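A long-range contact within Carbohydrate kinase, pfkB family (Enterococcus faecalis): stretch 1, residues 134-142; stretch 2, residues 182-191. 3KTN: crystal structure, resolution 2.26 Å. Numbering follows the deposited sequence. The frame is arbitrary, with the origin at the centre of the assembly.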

ATOM      1  N   HIS A 134      -5.739  -8.759  36.670  1.00 42.16           N
ATOM      2  CA  HIS A 134      -4.767  -9.674  36.098  1.00 39.27           C
ATOM      3  C   HIS A 134      -3.396  -9.022  36.099  1.00 38.18           C
ATOM      4  O   HIS A 134      -3.211  -7.937  35.552  1.00 39.42           O
ATOM      5  CB  HIS A 134      -5.156 -10.055  34.668  1.00 38.10           C
ATOM      6  CG  HIS A 134      -4.204 -11.014  34.028  1.00 36.00           C
ATOM      7  ND1 HIS A 134      -2.958 -10.636  33.577  1.00 35.44           N
ATOM      8  CD2 HIS A 134      -4.292 -12.348  33.821  1.00 34.68           C
ATOM      9  CE1 HIS A 134      -2.317 -11.696  33.122  1.00 32.68           C
ATOM     10  NE2 HIS A 134      -3.103 -12.750  33.259  1.00 36.03           N
ATOM     11  N   ILE A 135      -2.440  -9.692  36.727  1.00 37.12           N
ATOM     12  CA  ILE A 135      -1.079  -9.195  36.815  1.00 37.94           C
ATOM     13  C   ILE A 135      -0.251  -9.947  35.785  1.00 39.29           C
ATOM     14  O   ILE A 135      -0.051 -11.155  35.900  1.00 39.52           O
ATOM     15  CB  ILE A 135      -0.516  -9.410  38.240  1.00 37.80           C
ATOM     16  CG1 ILE A 135      -1.372  -8.624  39.242  1.00 38.38           C
ATOM     17  CG2 ILE A 135       0.931  -8.960  38.311  1.00 35.21           C
ATOM     18  CD1 ILE A 135      -0.934  -8.756  40.693  1.00 42.23           C
ATOM     19  N   CYS A 136       0.214  -9.223  34.770  1.00 38.85           N
ATOM     20  CA  CYS A 136       0.990  -9.823  33.693  1.00 37.38           C
ATOM     21  C   CYS A 136       2.349 -10.296  34.168  1.00 38.02           C
ATOM     22  O   CYS A 136       3.126  -9.525  34.728  1.00 37.83           O
ATOM     23  CB  CYS A 136       1.159  -8.825  32.545  1.00 36.22           C
ATOM     24  SG  CYS A 136      -0.412  -8.182  31.887  1.00 37.12           S
ATOM     25  N   GLY A 137       2.630 -11.574  33.925  1.00 38.06           N
ATOM     26  CA  GLY A 137       3.895 -12.151  34.331  1.00 37.63           C
ATOM     27  C   GLY A 137       5.104 -11.322  33.952  1.00 38.05           C
ATOM     28  O   GLY A 137       6.130 -11.378  34.632  1.00 37.37           O
ATOM     29  N   ILE A 138       4.998 -10.558  32.867  1.00 37.80           N
ATOM     30  CA  ILE A 138       6.115  -9.726  32.425  1.00 37.36           C
ATOM     31  C   ILE A 138       6.513  -8.716  33.509  1.00 37.33           C
ATOM     32  O   ILE A 138       7.689  -8.391  33.662  1.00 37.01           O
ATOM     33  CB  ILE A 138       5.781  -8.981  31.089  1.00 36.75           C
ATOM     34  CG1 ILE A 138       6.985  -8.151  30.632  1.00 38.95           C
ATOM     35  CG2 ILE A 138       4.569  -8.083  31.260  1.00 37.10           C
ATOM     36  CD1 ILE A 138       8.217  -8.982  30.299  1.00 38.58           C
ATOM     37  N   SER A 139       5.530  -8.233  34.263  1.00 37.63           N
ATOM     38  CA  SER A 139       5.776  -7.276  35.342  1.00 40.88           C
ATOM     39  C   SER A 139       6.832  -7.781  36.322  1.00 41.40           C
ATOM     40  O   SER A 139       7.646  -7.005  36.822  1.00 41.56           O
ATOM     41  CB  SER A 139       4.495  -7.014  36.128  1.00 41.01           C
ATOM     42  OG  SER A 139       3.424  -6.705  35.264  1.00 47.12           O
ATOM     43  N   LEU A 140       6.812  -9.082  36.597  1.00 42.04           N
ATOM     44  CA  LEU A 140       7.764  -9.668  37.539  1.00 45.14           C
ATOM     45  C   LEU A 140       9.205  -9.753  37.058  1.00 45.55           C
ATOM     46  O   LEU A 140      10.125  -9.818  37.878  1.00 45.62           O
ATOM     47  CB  LEU A 140       7.308 -11.068  37.958  1.00 45.68           C
ATOM     48  CG  LEU A 140       6.077 -11.152  38.854  1.00 47.78           C
ATOM     49  CD1 LEU A 140       5.826 -12.605  39.224  1.00 49.70           C
ATOM     50  CD2 LEU A 140       6.298 -10.324  40.109  1.00 50.58           C
ATOM     51  N   SER A 141       9.413  -9.747  35.744  1.00 45.13           N
ATOM     52  CA  SER A 141      10.762  -9.866  35.204  1.00 44.84           C
ATOM     53  C   SER A 141      11.311  -8.638  34.485  1.00 44.85           C
ATOM     54  O   SER A 141      12.525  -8.520  34.312  1.00 45.63           O
ATOM     55  CB  SER A 141      10.826 -11.060  34.250  1.00 46.73           C
ATOM     56  OG  SER A 141      10.019 -10.835  33.102  1.00 51.89           O
ATOM     57  N   LEU A 142      10.440  -7.725  34.065  1.00 43.03           N
ATOM     58  CA  LEU A 142      10.906  -6.548  33.336  1.00 41.04           C
ATOM     59  C   LEU A 142      11.947  -5.754  34.131  1.00 41.18           C
ATOM     60  O   LEU A 142      13.111  -5.688  33.738  1.00 40.52           O
ATOM     61  CB  LEU A 142       9.723  -5.659  32.937  1.00 39.56           C
ATOM     62  CG  LEU A 142      10.052  -4.594  31.883  1.00 39.98           C
ATOM     63  CD1 LEU A 142      10.719  -5.250  30.677  1.00 38.79           C
ATOM     64  CD2 LEU A 142       8.783  -3.864  31.468  1.00 39.05           C
TER
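Stretch 2 (182-191) FMRQQYERIL

How does stretch 2 lie on stretch 1? Most of it belongs to a helix that begins earlier in the chain, and it packs against a strand at Ile 135 and a short, weakly bonded helix from about Ile 138 to Leu 142. The two helices run at 135° to each other, nearer antiparallel than parallel, and their axes come within 10.0 Å. Leu 140 lies over Gln 186, with their CA atoms 6.5 Å apart.

Which bump fills which hollow? Leu 140 is the knob, and Met 183, Gln 186, Tyr 187 and Ile 190 form its hole. Its CD1 reaches in to 3.6 Å from Ile 190 CG2, 3.7 Å from Tyr 187 CD1, approaching that ring obliquely, and 3.8 Å from the backbone atom Gln 186 O.

What closes the pocket at its margins? The selenomethionine Met 183 starts sideways, but its end curls in, bringing CE to 3.8 Å from Leu 140 CB and 3.3 Å from Ser 141 CB. Farther along the helix, Ile 190 CD1 meets Ile 135 CG2 at 3.8 Å, extending the apolar seam to the strand.

Does anything polar join the two stretches? No direct hydrogen bond does. Instead, water 1 bridges them, donating to Gly 137 O at 2.7 Å and hydrogen-bonding Tyr 187 OH at 2.6 Å.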

ATOM      1  N   PHE A 182      16.248 -16.869  39.497  1.00 72.18           N
ATOM      2  CA  PHE A 182      15.837 -15.572  40.012  1.00 72.03           C
ATOM      3  C   PHE A 182      14.338 -15.397  39.822  1.00 71.72           C
ATOM      4  O   PHE A 182      13.634 -14.958  40.733  1.00 72.37           O
ATOM      5  CB  PHE A 182      16.571 -14.442  39.289  1.00 72.56           C
ATOM      6  CG  PHE A 182      16.267 -13.079  39.841  1.00 73.31           C
ATOM      7  CD1 PHE A 182      16.763 -12.690  41.081  1.00 73.32           C
ATOM      8  CD2 PHE A 182      15.460 -12.193  39.135  1.00 73.04           C
ATOM      9  CE1 PHE A 182      16.458 -11.439  41.614  1.00 73.56           C
ATOM     10  CE2 PHE A 182      15.149 -10.939  39.657  1.00 73.49           C
ATOM     11  CZ  PHE A 182      15.648 -10.562  40.900  1.00 73.47           C
HETATM   12  N   MSE A 183      13.850 -15.742  38.636  1.00 70.98           N
HETATM   13  CA  MSE A 183      12.429 -15.614  38.352  1.00 70.68           C
HETATM   14  C   MSE A 183      11.606 -16.553  39.211  1.00 67.03           C
HETATM   15  O   MSE A 183      10.464 -16.250  39.556  1.00 66.29           O
HETATM   16  CB  MSE A 183      12.156 -15.863  36.870  1.00 76.31           C
HETATM   17  CG  MSE A 183      12.669 -14.740  35.985  1.00 84.32           C
HETATM   18 SE   MSE A 183      12.271 -12.993  36.750  1.00 96.41          SE
HETATM   19  CE  MSE A 183      10.341 -13.106  36.753  1.00 92.25           C
ATOM     20  N   ARG A 184      12.190 -17.697  39.547  1.00 63.97           N
ATOM     21  CA  ARG A 184      11.529 -18.675  40.401  1.00 60.65           C
ATOM     22  C   ARG A 184      11.122 -17.967  41.690  1.00 57.29           C
ATOM     23  O   ARG A 184       9.966 -18.017  42.113  1.00 55.81           O
ATOM     24  CB  ARG A 184      12.495 -19.816  40.734  1.00 62.65           C
ATOM     25  CG  ARG A 184      12.106 -20.615  41.972  1.00 65.91           C
ATOM     26  CD  ARG A 184      11.472 -21.938  41.610  1.00 68.15           C
ATOM     27  NE  ARG A 184      12.468 -22.995  41.460  1.00 70.94           N
ATOM     28  CZ  ARG A 184      13.000 -23.677  42.472  1.00 72.52           C
ATOM     29  NH1 ARG A 184      12.631 -23.417  43.721  1.00 71.47           N
ATOM     30  NH2 ARG A 184      13.896 -24.624  42.233  1.00 72.18           N
ATOM     31  N   GLN A 185      12.095 -17.297  42.298  1.00 54.68           N
ATOM     32  CA  GLN A 185      11.893 -16.569  43.543  1.00 53.02           C
ATOM     33  C   GLN A 185      10.779 -15.535  43.452  1.00 51.04           C
ATOM     34  O   GLN A 185       9.950 -15.423  44.354  1.00 51.06           O
ATOM     35  CB  GLN A 185      13.192 -15.867  43.949  1.00 52.49           C
ATOM     36  CG  GLN A 185      14.354 -16.805  44.189  1.00 52.84           C
ATOM     37  CD  GLN A 185      15.665 -16.065  44.357  1.00 54.23           C
ATOM     38  OE1 GLN A 185      15.785 -15.177  45.201  1.00 54.65           O
ATOM     39  NE2 GLN A 185      16.659 -16.430  43.554  1.00 55.06           N
ATOM     40  N   GLN A 186      10.763 -14.776  42.360  1.00 49.18           N
ATOM     41  CA  GLN A 186       9.752 -13.741  42.184  1.00 46.70           C
ATOM     42  C   GLN A 186       8.361 -14.331  42.013  1.00 45.00           C
ATOM     43  O   GLN A 186       7.390 -13.796  42.533  1.00 44.35           O
ATOM     44  CB  GLN A 186      10.117 -12.859  40.992  1.00 47.19           C
ATOM     45  CG  GLN A 186      11.594 -12.492  40.971  1.00 47.73           C
ATOM     46  CD  GLN A 186      12.099 -11.995  42.320  1.00 47.79           C
ATOM     47  OE1 GLN A 186      13.283 -12.114  42.629  1.00 48.37           O
ATOM     48  NE2 GLN A 186      11.205 -11.424  43.119  1.00 47.17           N
ATOM     49  N   TYR A 187       8.263 -15.441  41.292  1.00 45.92           N
ATOM     50  CA  TYR A 187       6.973 -16.087  41.093  1.00 47.24           C
ATOM     51  C   TYR A 187       6.472 -16.666  42.418  1.00 47.73           C
ATOM     52  O   TYR A 187       5.282 -16.578  42.740  1.00 47.07           O
ATOM     53  CB  TYR A 187       7.096 -17.193  40.038  1.00 49.71           C
ATOM     54  CG  TYR A 187       7.040 -16.694  38.602  1.00 52.79           C
ATOM     55  CD1 TYR A 187       7.794 -15.595  38.187  1.00 54.03           C
ATOM     56  CD2 TYR A 187       6.237 -17.330  37.657  1.00 54.32           C
ATOM     57  CE1 TYR A 187       7.746 -15.141  36.864  1.00 53.89           C
ATOM     58  CE2 TYR A 187       6.182 -16.884  36.332  1.00 53.85           C
ATOM     59  CZ  TYR A 187       6.939 -15.791  35.945  1.00 53.52           C
ATOM     60  OH  TYR A 187       6.886 -15.356  34.638  1.00 53.57           O
ATOM     61  N   GLU A 188       7.384 -17.249  43.193  1.00 47.27           N
ATOM     62  CA  GLU A 188       7.008 -17.833  44.476  1.00 48.09           C
ATOM     63  C   GLU A 188       6.451 -16.758  45.400  1.00 45.97           C
ATOM     64  O   GLU A 188       5.606 -17.034  46.245  1.00 45.23           O
ATOM     65  CB  GLU A 188       8.214 -18.533  45.116  1.00 48.77           C
ATOM     66  CG  GLU A 188       8.757 -19.655  44.242  1.00 52.97           C
ATOM     67  CD  GLU A 188       9.890 -20.437  44.880  1.00 56.06           C
ATOM     68  OE1 GLU A 188      10.767 -19.816  45.522  1.00 58.43           O
ATOM     69  OE2 GLU A 188       9.913 -21.678  44.719  1.00 56.61           O
ATOM     70  N   ARG A 189       6.899 -15.522  45.207  1.00 45.10           N
ATOM     71  CA  ARG A 189       6.433 -14.412  46.027  1.00 44.76           C
ATOM     72  C   ARG A 189       5.015 -13.958  45.691  1.00 44.98           C
ATOM     73  O   ARG A 189       4.260 -13.568  46.583  1.00 44.63           O
ATOM     74  CB  ARG A 189       7.390 -13.227  45.902  1.00 44.69           C
ATOM     75  CG  ARG A 189       8.797 -13.525  46.385  1.00 45.09           C
ATOM     76  CD  ARG A 189       9.737 -12.365  46.117  1.00 44.81           C
ATOM     77  NE  ARG A 189       9.331 -11.151  46.818  1.00 45.10           N
ATOM     78  CZ  ARG A 189      10.000 -10.004  46.754  1.00 46.35           C
ATOM     79  NH1 ARG A 189      11.107  -9.922  46.021  1.00 45.75           N
ATOM     80  NH2 ARG A 189       9.571  -8.942  47.421  1.00 45.21           N
ATOM     81  N   ILE A 190       4.641 -14.015  44.413  1.00 44.05           N
ATOM     82  CA  ILE A 190       3.302 -13.570  44.022  1.00 41.73           C
ATOM     83  C   ILE A 190       2.257 -14.678  44.019  1.00 40.09           C
ATOM     84  O   ILE A 190       1.083 -14.428  44.293  1.00 40.20           O
ATOM     85  CB  ILE A 190       3.305 -12.899  42.618  1.00 41.70           C
ATOM     86  CG1 ILE A 190       1.994 -12.136  42.404  1.00 42.24           C
ATOM     87  CG2 ILE A 190       3.464 -13.959  41.531  1.00 39.49           C
ATOM     88  CD1 ILE A 190       1.944 -11.320  41.114  1.00 43.18           C
ATOM     89  N   LEU A 191       2.680 -15.900  43.716  1.00 40.25           N
ATOM     90  CA  LEU A 191       1.757 -17.030  43.669  1.00 41.50           C
ATOM     91  C   LEU A 191       0.828 -17.183  44.874  1.00 43.66           C
ATOM     92  O   LEU A 191      -0.327 -17.579  44.719  1.00 43.52           O
ATOM     93  CB  LEU A 191       2.541 -18.323  43.431  1.00 42.09           C
ATOM     94  CG  LEU A 191       2.981 -18.481  41.968  1.00 41.73           C
ATOM     95  CD1 LEU A 191       4.003 -19.598  41.817  1.00 36.99           C
ATOM     96  CD2 LEU A 191       1.745 -18.757  41.124  1.00 39.19           C
TER
HETATM   97  O   HOH W   1       8.109 -13.130  34.202  1.00 47.95           O